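Local coordinates for protein 3,4-dihydroxybenzoate decarboxylase (Enterobacter cloacae, PDB 5NY5) that catalyses the prenylated-flavin-dependent decarboxylation of 3,4-dihydroxybenzoate and, in reverse, the para-carboxylation of catechols, as a member of the UbiD family, at residues P116-V121 / E246-V251; T207-L212 / E255-R260; A337-A342 / Q352-H357. All coordinates share one frame; numbering follows the deposited sequence.

Contact 1: P116-V121 / E246-V251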
ATOM      1  N   PRO A 116     -58.726 -24.941   2.327  1.00 64.74           N
ATOM      2  CA  PRO A 116     -58.293 -26.056   3.184  1.00 64.14           C
ATOM      3  C   PRO A 116     -57.610 -25.602   4.456  1.00 62.96           C
ATOM      4  O   PRO A 116     -57.664 -26.310   5.467  1.00 63.05           O
ATOM      5  CB  PRO A 116     -57.331 -26.835   2.278  1.00 63.33           C
ATOM      6  CG  PRO A 116     -57.740 -26.479   0.899  1.00 64.24           C
ATOM      7  CD  PRO A 116     -58.212 -25.066   0.954  1.00 64.55           C
ATOM      8  N   CYS A 117     -56.977 -24.426   4.437  1.00 63.11           N
ATOM      9  CA  CYS A 117     -56.311 -23.928   5.633  1.00 61.15           C
ATOM     10  C   CYS A 117     -57.276 -23.788   6.800  1.00 62.30           C
ATOM     11  O   CYS A 117     -56.869 -23.930   7.954  1.00 61.92           O
ATOM     12  CB  CYS A 117     -55.632 -22.589   5.338  1.00 60.38           C
ATOM     13  SG  CYS A 117     -56.748 -21.178   5.198  1.00 61.77           S
ATOM     14  N   GLN A 118     -58.559 -23.546   6.529  1.00 63.87           N
ATOM     15  CA  GLN A 118     -59.549 -23.338   7.579  1.00 65.21           C
ATOM     16  C   GLN A 118     -60.367 -24.593   7.878  1.00 66.40           C
ATOM     17  O   GLN A 118     -61.519 -24.493   8.312  1.00 68.04           O
ATOM     18  CB  GLN A 118     -60.466 -22.171   7.214  1.00 66.42           C
ATOM     19  CG  GLN A 118     -59.748 -20.835   7.166  1.00 65.57           C
ATOM     20  CD  GLN A 118     -60.675 -19.671   6.897  1.00 66.96           C
ATOM     21  OE1 GLN A 118     -61.849 -19.857   6.587  1.00 68.53           O
ATOM     22  NE2 GLN A 118     -60.150 -18.458   7.019  1.00 66.53           N
ATOM     23  N   GLU A 119     -59.791 -25.780   7.664  1.00 65.73           N
ATOM     24  CA  GLU A 119     -60.470 -27.011   8.054  1.00 66.92           C
ATOM     25  C   GLU A 119     -60.557 -27.165   9.566  1.00 67.31           C
ATOM     26  O   GLU A 119     -61.426 -27.893  10.053  1.00 68.81           O
ATOM     27  CB  GLU A 119     -59.764 -28.223   7.444  1.00 66.20           C
ATOM     28  CG  GLU A 119     -59.974 -28.382   5.947  1.00 66.54           C
ATOM     29  CD  GLU A 119     -59.038 -29.406   5.332  1.00 65.67           C
ATOM     30  OE1 GLU A 119     -58.213 -29.978   6.073  1.00 64.74           O
ATOM     31  OE2 GLU A 119     -59.124 -29.638   4.107  1.00 66.05           O
ATOM     32  N   GLN A 120     -59.668 -26.513  10.312  1.00 66.16           N
ATOM     33  CA  GLN A 120     -59.743 -26.436  11.763  1.00 66.72           C
ATOM     34  C   GLN A 120     -59.608 -24.982  12.183  1.00 66.55           C
ATOM     35  O   GLN A 120     -58.908 -24.198  11.537  1.00 65.35           O
ATOM     36  CB  GLN A 120     -58.643 -27.255  12.453  1.00 65.70           C
ATOM     37  CG  GLN A 120     -58.624 -28.733  12.126  1.00 65.88           C
ATOM     38  CD  GLN A 120     -57.522 -29.465  12.869  1.00 65.00           C
ATOM     39  OE1 GLN A 120     -56.658 -30.091  12.257  1.00 63.89           O
ATOM     40  NE2 GLN A 120     -57.546 -29.386  14.193  1.00 65.65           N
ATOM     41  N   VAL A 121     -60.280 -24.625  13.273  1.00 67.92           N
ATOM     42  CA  VAL A 121     -60.218 -23.272  13.814  1.00 68.12           C
ATOM     43  C   VAL A 121     -60.101 -23.359  15.329  1.00 68.87           C
ATOM     44  O   VAL A 121     -60.894 -24.047  15.978  1.00 70.36           O
ATOM     45  CB  VAL A 121     -61.444 -22.428  13.415  1.00 69.62           C
ATOM     46  CG1 VAL A 121     -61.423 -21.101  14.144  1.00 70.14           C
ATOM     47  CG2 VAL A 121     -61.468 -22.198  11.914  1.00 68.96           C
ATOM     48  N   GLU A 246     -54.669 -18.506  -4.273  1.00 67.32           N
ATOM     49  CA  GLU A 246     -55.992 -18.299  -3.702  1.00 69.04           C
ATOM     50  C   GLU A 246     -55.891 -17.728  -2.293  1.00 69.13           C
ATOM     51  O   GLU A 246     -55.072 -18.174  -1.484  1.00 67.84           O
ATOM     52  CB  GLU A 246     -56.778 -19.611  -3.688  1.00 69.40           C
ATOM     53  CG  GLU A 246     -57.149 -20.108  -5.076  1.00 69.84           C
ATOM     54  CD  GLU A 246     -57.628 -21.547  -5.081  1.00 69.88           C
ATOM     55  OE1 GLU A 246     -57.630 -22.167  -6.164  1.00 69.87           O
ATOM     56  OE2 GLU A 246     -57.998 -22.059  -4.005  1.00 70.02           O
ATOM     57  N   LEU A 247     -56.729 -16.735  -2.011  1.00 70.79           N
ATOM     58  CA  LEU A 247     -56.771 -16.073  -0.716  1.00 71.28           C
ATOM     59  C   LEU A 247     -58.145 -16.253  -0.088  1.00 73.03           C
ATOM     60  O   LEU A 247     -59.156 -16.366  -0.787  1.00 74.31           O
ATOM     61  CB  LEU A 247     -56.450 -14.582  -0.845  1.00 71.88           C
ATOM     62  CG  LEU A 247     -55.070 -14.252  -1.415  1.00 70.31           C
ATOM     63  CD1 LEU A 247     -54.909 -12.758  -1.624  1.00 71.24           C
ATOM     64  CD2 LEU A 247     -53.985 -14.782  -0.498  1.00 68.62           C
ATOM     65  N   VAL A 248     -58.174 -16.276   1.241  1.00 73.17           N
ATOM     66  CA  VAL A 248     -59.405 -16.451   2.001  1.00 74.84           C
ATOM     67  C   VAL A 248     -59.464 -15.376   3.074  1.00 75.85           C
ATOM     68  O   VAL A 248     -58.448 -15.056   3.700  1.00 74.81           O
ATOM     69  CB  VAL A 248     -59.494 -17.863   2.623  1.00 74.17           C
ATOM     70  CG1 VAL A 248     -58.232 -18.185   3.407  1.00 72.43           C
ATOM     71  CG2 VAL A 248     -60.724 -17.989   3.511  1.00 75.98           C
ATOM     72  N   GLN A 249     -60.649 -14.805   3.273  1.00 77.99           N
ATOM     73  CA  GLN A 249     -60.826 -13.804   4.314  1.00 79.26           C
ATOM     74  C   GLN A 249     -60.529 -14.408   5.681  1.00 78.73           C
ATOM     75  O   GLN A 249     -60.809 -15.583   5.933  1.00 78.33           O
ATOM     76  CB  GLN A 249     -62.250 -13.250   4.278  1.00 81.81           C
ATOM     77  CG  GLN A 249     -62.533 -12.183   5.319  1.00 83.45           C
ATOM     78  CD  GLN A 249     -61.663 -10.959   5.145  1.00 83.23           C
ATOM     79  OE1 GLN A 249     -61.292 -10.599   4.028  1.00 82.72           O
ATOM     80  NE2 GLN A 249     -61.325 -10.312   6.254  1.00 83.71           N
ATOM     81  N   GLY A 250     -59.941 -13.600   6.559  1.00 78.84           N
ATOM     82  CA  GLY A 250     -59.640 -14.066   7.895  1.00 78.55           C
ATOM     83  C   GLY A 250     -60.892 -14.393   8.682  1.00 80.39           C
ATOM     84  O   GLY A 250     -62.002 -13.962   8.364  1.00 82.21           O
ATOM     85  N   VAL A 251     -60.697 -15.179   9.734  1.00 79.99           N
ATOM     86  CA  VAL A 251     -61.790 -15.628  10.585  1.00 81.64           C
ATOM     87  C   VAL A 251     -61.928 -14.759  11.828  1.00 83.18           C
ATOM     88  O   VAL A 251     -63.042 -14.454  12.252  1.00 85.31           O
ATOM     89  CB  VAL A 251     -61.587 -17.114  10.953  1.00 80.48           C
ATOM     90  CG1 VAL A 251     -62.340 -17.468  12.214  1.00 82.02           C
ATOM     91  CG2 VAL A 251     -62.034 -18.005   9.805  1.00 79.97           C
TER
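Val248 is the point at which strand 246-249 first meets the turn leading into strand 120-123, and its two methyls divide the work. CG1 stands 3.8 Å from SG of Cys117, a buried sulfur-to-methyl contact; chi1 of Cys117 (75°) sets that sulfur between its own backbone N and carbonyl carbon. CG2 meets the amide of Gln118 tip to tip, 3.6 Å from NE2. One residue on, CB of Gln249 points away, and the residue contributes its carbonyl instead: Gln118 NE2 donates to Gln249 O over 3.1 Å, moderately bent at 146°, with the donor tilted 20° from the carbonyl plane. The glutamine chain beyond CG is extended, which carries the amide across to the strand. Past Gly250, Val251 swings back toward the first segment and slides by Gln118 in the opposite direction, its CG2 3.4 Å from NE2. Its other methyl, CG1, faces CG1 of Val121 at 4.2 Å. Further afield, Val251 N is bonded to Glu266, and Gln118 also touches Thr310 of strand 303-311.

This is a worked case of a side-chain amide standing in for a backbone donor: a single hydrogen bond joins these segments, and the methyls of Val248 and Val251, lying on opposite sides of the amide plane, probably limit how far the glutamine group can tip while it satisfies the carbonyl of Gln249.

Contact 2: T207-L212 / E255-R260; sequences TINMGL and EKAIAR
Asn209 and Thr207 reach across to the backbone of segment 255-260 and make the tight half of this contact. Ile258 N donates to Asn209 OD1 over a short 2.6 Å in a straight line, although the donor lies 35° from the plane of the side-chain carbonyl. Beside it, Thr207 OG1 donates to Lys256 O at 2.8 Å; chi1 of the threonine (70°) sets OG1 between its own backbone N and carbonyl carbon. The two side chains are themselves coupled, Asn209 ND2 giving a hydrogen to Thr207 OG1 at 3.2 Å, and ND2 also serves Leu153 O, which helps fix the rotation of the amide. Carbon closes in around the polar atoms: Ala257 CB lies 3.4 Å from OD1 of Asn209, and the Thr207 and Glu255 side chains cross at about a right angle, CG2 of the threonine 3.7 Å from CB of the glutamate.

Toward Leu212 the fit slackens. Here Leu212 CD2 and Ile258 CG2 touch at 4.0 Å, and beyond them a water bridges two carbonyls, donating to both Gly211 O and Arg260 O.

The short strands run nearly parallel, 8° apart, yet polar side chains rather than backbone ladders link them. Strand 204-210 pairs with strands 148-157 and 263-269 in the antiparallel sheet, whereas strand 256-258 pairs with 246-249, so the contact ties two sheets of the Rift-related domain together.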
ATOM      1  N   THR A 207     -51.924 -11.881   9.393  1.00 73.77           N
ATOM      2  CA  THR A 207     -52.030 -13.328   9.291  1.00 72.06           C
ATOM      3  C   THR A 207     -50.650 -13.909   9.024  1.00 70.15           C
ATOM      4  O   THR A 207     -49.871 -13.351   8.246  1.00 69.86           O
ATOM      5  CB  THR A 207     -52.993 -13.762   8.183  1.00 71.85           C
ATOM      6  OG1 THR A 207     -52.419 -13.465   6.905  1.00 71.15           O
ATOM      7  CG2 THR A 207     -54.323 -13.040   8.323  1.00 73.99           C
ATOM      8  N   ILE A 208     -50.355 -15.025   9.674  1.00 69.03           N
ATOM      9  CA  ILE A 208     -49.064 -15.691   9.568  1.00 67.36           C
ATOM     10  C   ILE A 208     -49.298 -17.017   8.863  1.00 65.86           C
ATOM     11  O   ILE A 208     -49.860 -17.952   9.445  1.00 65.70           O
ATOM     12  CB  ILE A 208     -48.420 -15.887  10.944  1.00 67.48           C
ATOM     13  CG1 ILE A 208     -48.364 -14.547  11.676  1.00 69.28           C
ATOM     14  CG2 ILE A 208     -47.034 -16.481  10.797  1.00 65.96           C
ATOM     15  CD1 ILE A 208     -48.384 -14.668  13.174  1.00 70.11           C
ATOM     16  N   ASN A 209     -48.867 -17.101   7.610  1.00 64.93           N
ATOM     17  CA  ASN A 209     -49.165 -18.235   6.747  1.00 63.74           C
ATOM     18  C   ASN A 209     -47.955 -19.156   6.691  1.00 62.16           C
ATOM     19  O   ASN A 209     -46.863 -18.728   6.307  1.00 61.76           O
ATOM     20  CB  ASN A 209     -49.544 -17.753   5.348  1.00 63.93           C
ATOM     21  CG  ASN A 209     -50.639 -16.705   5.372  1.00 65.71           C
ATOM     22  OD1 ASN A 209     -51.803 -17.003   5.114  1.00 66.24           O
ATOM     23  ND2 ASN A 209     -50.271 -15.469   5.688  1.00 66.80           N
HETATM   24  N   MSE A 210     -48.150 -20.415   7.070  1.00 61.43           N
HETATM   25  CA  MSE A 210     -47.057 -21.380   7.115  1.00 60.11           C
HETATM   26  C   MSE A 210     -47.446 -22.700   6.452  1.00 59.22           C
HETATM   27  O   MSE A 210     -48.578 -23.161   6.585  1.00 59.69           O
HETATM   28  CB  MSE A 210     -46.625 -21.623   8.561  1.00 60.34           C
HETATM   29  CG  MSE A 210     -46.206 -20.366   9.300  1.00 61.37           C
HETATM   30 SE   MSE A 210     -45.754 -20.682  11.164  1.00 61.91          SE
HETATM   31  CE  MSE A 210     -47.465 -21.386  11.773  1.00 62.75           C
ATOM     32  N   GLY A 211     -46.495 -23.309   5.749  1.00 61.69           N
ATOM     33  CA  GLY A 211     -46.755 -24.533   5.014  1.00 62.19           C
ATOM     34  C   GLY A 211     -47.342 -24.242   3.650  1.00 57.39           C
ATOM     35  O   GLY A 211     -48.547 -24.404   3.439  1.00 57.96           O
ATOM     36  N   LEU A 212     -46.497 -23.814   2.715  1.00 56.96           N
ATOM     37  CA  LEU A 212     -46.953 -23.239   1.460  1.00 57.31           C
ATOM     38  C   LEU A 212     -46.304 -23.945   0.281  1.00 56.44           C
ATOM     39  O   LEU A 212     -45.351 -24.713   0.426  1.00 55.61           O
ATOM     40  CB  LEU A 212     -46.631 -21.742   1.391  1.00 58.11           C
ATOM     41  CG  LEU A 212     -46.868 -20.948   2.671  1.00 59.00           C
ATOM     42  CD1 LEU A 212     -46.260 -19.564   2.548  1.00 59.76           C
ATOM     43  CD2 LEU A 212     -48.352 -20.864   2.965  1.00 59.95           C
ATOM     44  N   GLU A 255     -57.827  -9.322   7.926  1.00 80.37           N
ATOM     45  CA  GLU A 255     -56.793  -9.591   6.935  1.00 78.30           C
ATOM     46  C   GLU A 255     -57.059 -10.953   6.314  1.00 77.11           C
ATOM     47  O   GLU A 255     -57.642 -11.832   6.955  1.00 77.33           O
ATOM     48  CB  GLU A 255     -55.391  -9.550   7.558  1.00 76.76           C
ATOM     49  CG  GLU A 255     -54.254  -9.520   6.551  1.00 74.94           C
ATOM     50  CD  GLU A 255     -54.390  -8.390   5.551  1.00 75.88           C
ATOM     51  OE1 GLU A 255     -54.758  -8.663   4.389  1.00 75.70           O
ATOM     52  OE2 GLU A 255     -54.139  -7.228   5.928  1.00 76.93           O
ATOM     53  N   LYS A 256     -56.633 -11.115   5.066  1.00 75.98           N
ATOM     54  CA  LYS A 256     -56.787 -12.373   4.356  1.00 74.87           C
ATOM     55  C   LYS A 256     -55.620 -13.307   4.660  1.00 72.67           C
ATOM     56  O   LYS A 256     -54.582 -12.894   5.182  1.00 71.86           O
ATOM     57  CB  LYS A 256     -56.894 -12.132   2.850  1.00 74.85           C
ATOM     58  CG  LYS A 256     -58.136 -11.364   2.440  1.00 77.14           C
ATOM     59  CD  LYS A 256     -57.787 -10.183   1.551  1.00 77.60           C
ATOM     60  CE  LYS A 256     -58.998  -9.297   1.313  1.00 80.14           C
ATOM     61  NZ  LYS A 256     -58.617  -7.997   0.691  1.00 80.87           N
ATOM     62  N   ALA A 257     -55.803 -14.583   4.324  1.00 71.84           N
ATOM     63  CA  ALA A 257     -54.796 -15.608   4.555  1.00 69.92           C
ATOM     64  C   ALA A 257     -54.660 -16.484   3.318  1.00 68.87           C
ATOM     65  O   ALA A 257     -55.525 -16.494   2.440  1.00 69.76           O
ATOM     66  CB  ALA A 257     -55.137 -16.474   5.775  1.00 70.14           C
ATOM     67  N   ILE A 258     -53.552 -17.221   3.259  1.00 67.08           N
ATOM     68  CA  ILE A 258     -53.318 -18.144   2.154  1.00 66.07           C
ATOM     69  C   ILE A 258     -54.293 -19.307   2.276  1.00 66.65           C
ATOM     70  O   ILE A 258     -54.274 -20.050   3.264  1.00 66.47           O
ATOM     71  CB  ILE A 258     -51.865 -18.633   2.144  1.00 64.15           C
ATOM     72  CG1 ILE A 258     -50.907 -17.455   1.962  1.00 63.68           C
ATOM     73  CG2 ILE A 258     -51.657 -19.663   1.044  1.00 63.27           C
ATOM     74  CD1 ILE A 258     -51.083 -16.720   0.657  1.00 64.10           C
ATOM     75  N   ALA A 259     -55.152 -19.468   1.266  1.00 67.46           N
ATOM     76  CA  ALA A 259     -56.211 -20.468   1.345  1.00 68.32           C
ATOM     77  C   ALA A 259     -55.648 -21.884   1.367  1.00 67.06           C
ATOM     78  O   ALA A 259     -56.165 -22.750   2.082  1.00 67.49           O
ATOM     79  CB  ALA A 259     -57.182 -20.295   0.178  1.00 69.53           C
ATOM     80  N   ARG A 260     -54.594 -22.138   0.596  1.00 65.62           N
ATOM     81  CA  ARG A 260     -54.007 -23.467   0.486  1.00 64.52           C
ATOM     82  C   ARG A 260     -52.944 -23.737   1.542  1.00 63.35           C
ATOM     83  O   ARG A 260     -52.257 -24.759   1.463  1.00 62.35           O
ATOM     84  CB  ARG A 260     -53.408 -23.662  -0.908  1.00 63.70           C
ATOM     85  CG  ARG A 260     -54.399 -23.466  -2.041  1.00 64.91           C
ATOM     86  CD  ARG A 260     -55.408 -24.589  -2.091  1.00 65.84           C
ATOM     87  NE  ARG A 260     -54.829 -25.810  -2.636  1.00 64.95           N
ATOM     88  CZ  ARG A 260     -55.459 -26.978  -2.673  1.00 65.55           C
ATOM     89  NH1 ARG A 260     -56.689 -27.082  -2.192  1.00 67.00           N
ATOM     90  NH2 ARG A 260     -54.859 -28.041  -3.189  1.00 66.05           N
TER
HETATM   91  O   HOH W   1     -49.598 -25.271   1.196  1.00 40.69           O

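Contact 3: A337-A342 / Q352-H357; sequences ASIRNA and QNVYAH
Ile339 and Val354 belong to the helix-on-sheet packing of the UbiD C-terminal domain, in which helix 324-346 lies against the strand that follows it, 351-356. The axes of helix residues 337-342 and strand residues 352-356 come within 8.5 Å, at 149°, roughly antiparallel. At the centre, CG2 of Ile339 touches CG2 of Val354 at 4.1 Å, the isoleucine meeting the valine at a slant. Both branches of the valine are used: CG1, set between its own backbone N and carbonyl carbon (chi1 49°), approaches CB of Arg340 at 4.2 Å.

The rest of Arg340 reaches across to the strand at Asn353. Its CG is anti to the backbone N, and the chain bends at chi3, where NE leaves the extended line; the guanidinium lies beside Asn353. Val354 N lies in the guanidinium plane, at its edge and 4.0 Å from NH1, a proximity rather than a bond. The arginine group and the amide of Asn353 are adjacent with their planes 66° apart; NH1 and OD1 are modelled too close together, so the detail of that meeting is doubtful. The amide has a clearer partner at its nitrogen, where Asn353 ND2 is hydrogen-bonded to Ser91 O.

Gln352 and Asn353 form a classic beta bulge opposite Gln369 of strand 365-370, the neighbour of strand 351-356 in a mixed sheet where 351-356 is an outermost strand within this chain. Val354 also packs on Leu368 of that neighbour, while Ile339 touches Ala388 of helix 380-391, so the contact sits where the sheet meets two helices.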
ATOM      1  N   ALA A 337     -30.655 -12.513  -9.089  1.00 50.65           N
ATOM      2  CA  ALA A 337     -31.542 -11.964 -10.108  1.00 51.68           C
ATOM      3  C   ALA A 337     -31.318 -10.468 -10.289  1.00 52.61           C
ATOM      4  O   ALA A 337     -31.181  -9.980 -11.416  1.00 53.21           O
ATOM      5  CB  ALA A 337     -32.997 -12.253  -9.743  1.00 52.21           C
ATOM      6  N   SER A 338     -31.275  -9.721  -9.184  1.00 52.87           N
ATOM      7  CA  SER A 338     -31.091  -8.278  -9.282  1.00 53.92           C
ATOM      8  C   SER A 338     -29.696  -7.929  -9.790  1.00 53.59           C
ATOM      9  O   SER A 338     -29.531  -6.974 -10.556  1.00 54.49           O
ATOM     10  CB  SER A 338     -31.357  -7.622  -7.928  1.00 54.37           C
ATOM     11  OG  SER A 338     -30.547  -8.191  -6.918  1.00 63.72           O
ATOM     12  N   ILE A 339     -28.682  -8.697  -9.383  1.00 52.41           N
ATOM     13  CA  ILE A 339     -27.333  -8.474  -9.898  1.00 52.10           C
ATOM     14  C   ILE A 339     -27.281  -8.762 -11.391  1.00 52.24           C
ATOM     15  O   ILE A 339     -26.634  -8.039 -12.156  1.00 52.76           O
ATOM     16  CB  ILE A 339     -26.316  -9.330  -9.121  1.00 54.17           C
ATOM     17  CG1 ILE A 339     -26.181  -8.831  -7.684  1.00 51.01           C
ATOM     18  CG2 ILE A 339     -24.964  -9.331  -9.816  1.00 50.57           C
ATOM     19  CD1 ILE A 339     -25.284  -9.697  -6.834  1.00 49.98           C
ATOM     20  N   ARG A 340     -27.966  -9.816 -11.832  1.00 51.89           N
ATOM     21  CA  ARG A 340     -27.964 -10.157 -13.250  1.00 52.14           C
ATOM     22  C   ARG A 340     -28.687  -9.101 -14.076  1.00 53.55           C
ATOM     23  O   ARG A 340     -28.236  -8.745 -15.171  1.00 54.08           O
ATOM     24  CB  ARG A 340     -28.600 -11.528 -13.461  1.00 51.60           C
ATOM     25  CG  ARG A 340     -28.881 -11.851 -14.915  1.00 52.15           C
ATOM     26  CD  ARG A 340     -29.404 -13.263 -15.078  1.00 59.32           C
ATOM     27  NE  ARG A 340     -28.469 -14.241 -14.536  1.00 62.62           N
ATOM     28  CZ  ARG A 340     -28.562 -15.551 -14.731  1.00 64.13           C
ATOM     29  NH1 ARG A 340     -27.664 -16.367 -14.198  1.00 62.82           N
ATOM     30  NH2 ARG A 340     -29.550 -16.046 -15.463  1.00 69.24           N
ATOM     31  N   ASN A 341     -29.809  -8.592 -13.570  1.00 54.28           N
ATOM     32  CA  ASN A 341     -30.537  -7.561 -14.302  1.00 56.83           C
ATOM     33  C   ASN A 341     -29.704  -6.296 -14.443  1.00 56.49           C
ATOM     34  O   ASN A 341     -29.715  -5.650 -15.497  1.00 57.55           O
ATOM     35  CB  ASN A 341     -31.859  -7.254 -13.601  1.00 56.52           C
ATOM     36  CG  ASN A 341     -32.796  -8.440 -13.584  1.00 56.09           C
ATOM     37  OD1 ASN A 341     -32.729  -9.308 -14.453  1.00 55.86           O
ATOM     38  ND2 ASN A 341     -33.678  -8.484 -12.594  1.00 56.23           N
ATOM     39  N   ALA A 342     -28.959  -5.940 -13.397  1.00 56.01           N
ATOM     40  CA  ALA A 342     -28.199  -4.696 -13.417  1.00 56.79           C
ATOM     41  C   ALA A 342     -27.016  -4.777 -14.374  1.00 56.53           C
ATOM     42  O   ALA A 342     -26.705  -3.801 -15.064  1.00 57.62           O
ATOM     43  CB  ALA A 342     -27.732  -4.351 -12.005  1.00 56.43           C
ATOM     44  N   GLN A 352     -22.184 -14.024 -17.682  1.00 40.00           N
ATOM     45  CA  GLN A 352     -22.722 -15.324 -18.063  1.00 40.50           C
ATOM     46  C   GLN A 352     -23.620 -15.903 -16.981  1.00 40.54           C
ATOM     47  O   GLN A 352     -24.675 -16.465 -17.287  1.00 42.52           O
ATOM     48  CB  GLN A 352     -21.586 -16.297 -18.377  1.00 40.37           C
ATOM     49  CG  GLN A 352     -20.623 -15.789 -19.432  1.00 40.41           C
ATOM     50  CD  GLN A 352     -21.330 -15.378 -20.706  1.00 41.14           C
ATOM     51  OE1 GLN A 352     -22.053 -16.166 -21.310  1.00 41.77           O
ATOM     52  NE2 GLN A 352     -21.129 -14.132 -21.119  1.00 41.66           N
ATOM     53  N   ASN A 353     -23.226 -15.763 -15.721  1.00 39.93           N
ATOM     54  CA  ASN A 353     -24.019 -16.253 -14.605  1.00 40.00           C
ATOM     55  C   ASN A 353     -23.496 -15.596 -13.338  1.00 39.33           C
ATOM     56  O   ASN A 353     -22.454 -14.938 -13.345  1.00 46.26           O
ATOM     57  CB  ASN A 353     -23.958 -17.778 -14.499  1.00 49.72           C
ATOM     58  CG  ASN A 353     -25.211 -18.372 -13.891  1.00 40.74           C
ATOM     59  OD1 ASN A 353     -25.978 -17.683 -13.219  1.00 40.79           O
ATOM     60  ND2 ASN A 353     -25.423 -19.658 -14.124  1.00 41.20           N
ATOM     61  N   VAL A 354     -24.231 -15.788 -12.250  1.00 39.42           N
ATOM     62  CA  VAL A 354     -23.861 -15.230 -10.955  1.00 38.90           C
ATOM     63  C   VAL A 354     -24.375 -16.169  -9.874  1.00 39.10           C
ATOM     64  O   VAL A 354     -25.471 -16.722  -9.983  1.00 39.73           O
ATOM     65  CB  VAL A 354     -24.403 -13.791 -10.784  1.00 38.92           C
ATOM     66  CG1 VAL A 354     -25.875 -13.728 -11.140  1.00 39.71           C
ATOM     67  CG2 VAL A 354     -24.173 -13.282  -9.367  1.00 38.51           C
ATOM     68  N   TYR A 355     -23.567 -16.363  -8.836  1.00 38.64           N
ATOM     69  CA  TYR A 355     -23.895 -17.255  -7.733  1.00 38.85           C
ATOM     70  C   TYR A 355     -23.753 -16.484  -6.431  1.00 38.52           C
ATOM     71  O   TYR A 355     -22.671 -15.978  -6.123  1.00 38.52           O
ATOM     72  CB  TYR A 355     -22.985 -18.492  -7.739  1.00 38.80           C
ATOM     73  CG  TYR A 355     -23.210 -19.471  -6.602  1.00 39.09           C
ATOM     74  CD1 TYR A 355     -24.425 -19.536  -5.932  1.00 39.57           C
ATOM     75  CD2 TYR A 355     -22.200 -20.334  -6.202  1.00 38.99           C
ATOM     76  CE1 TYR A 355     -24.625 -20.425  -4.898  1.00 39.92           C
ATOM     77  CE2 TYR A 355     -22.393 -21.231  -5.169  1.00 39.36           C
ATOM     78  CZ  TYR A 355     -23.608 -21.272  -4.522  1.00 39.81           C
ATOM     79  OH  TYR A 355     -23.804 -22.160  -3.492  1.00 40.26           O
ATOM     80  N   ALA A 356     -24.846 -16.383  -5.681  1.00 38.95           N
ATOM     81  CA  ALA A 356     -24.802 -15.864  -4.317  1.00 38.79           C
ATOM     82  C   ALA A 356     -24.372 -17.021  -3.429  1.00 38.86           C
ATOM     83  O   ALA A 356     -25.195 -17.764  -2.893  1.00 39.44           O
ATOM     84  CB  ALA A 356     -26.152 -15.292  -3.902  1.00 39.37           C
ATOM     85  N   HIS A 357     -23.056 -17.166  -3.277  1.00 38.34           N
ATOM     86  CA  HIS A 357     -22.478 -18.386  -2.733  1.00 38.48           C
ATOM     87  C   HIS A 357     -23.064 -18.726  -1.369  1.00 42.01           C
ATOM     88  O   HIS A 357     -23.328 -17.846  -0.546  1.00 42.25           O
ATOM     89  CB  HIS A 357     -20.962 -18.243  -2.629  1.00 37.92           C
ATOM     90  CG  HIS A 357     -20.238 -19.549  -2.551  1.00 38.14           C
ATOM     91  ND1 HIS A 357     -20.320 -20.378  -1.455  1.00 38.55           N
ATOM     92  CD2 HIS A 357     -19.422 -20.169  -3.433  1.00 38.12           C
ATOM     93  CE1 HIS A 357     -19.585 -21.456  -1.666  1.00 38.78           C
ATOM     94  NE2 HIS A 357     -19.030 -21.352  -2.858  1.00 38.53           N
TER

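Contacts 1 and 2 form one continuous structure, their centres 8 Å apart. Strands 246-249 and 256-258 are successive, antiparallel neighbours in one sheet, probably joined by a hydrogen bond from Ala257 N to Val248 O at 2.8 Å, with Cys117 N to Ala259 O at 3.0 Å a probable second tie. Contact 2 is nearer the cofactor site: the side chain of Leu212 is about 7 Å from that of Ile169, a prenylated FMN-binding residue, although no cofactor is bound in this chain. Contact 3 lies in the C-terminal domain, its centre about 30 Å from that of contact 2, yet Arg340 comes within about 9 Å of Phe222, another flavin-site residue, side chain to side chain.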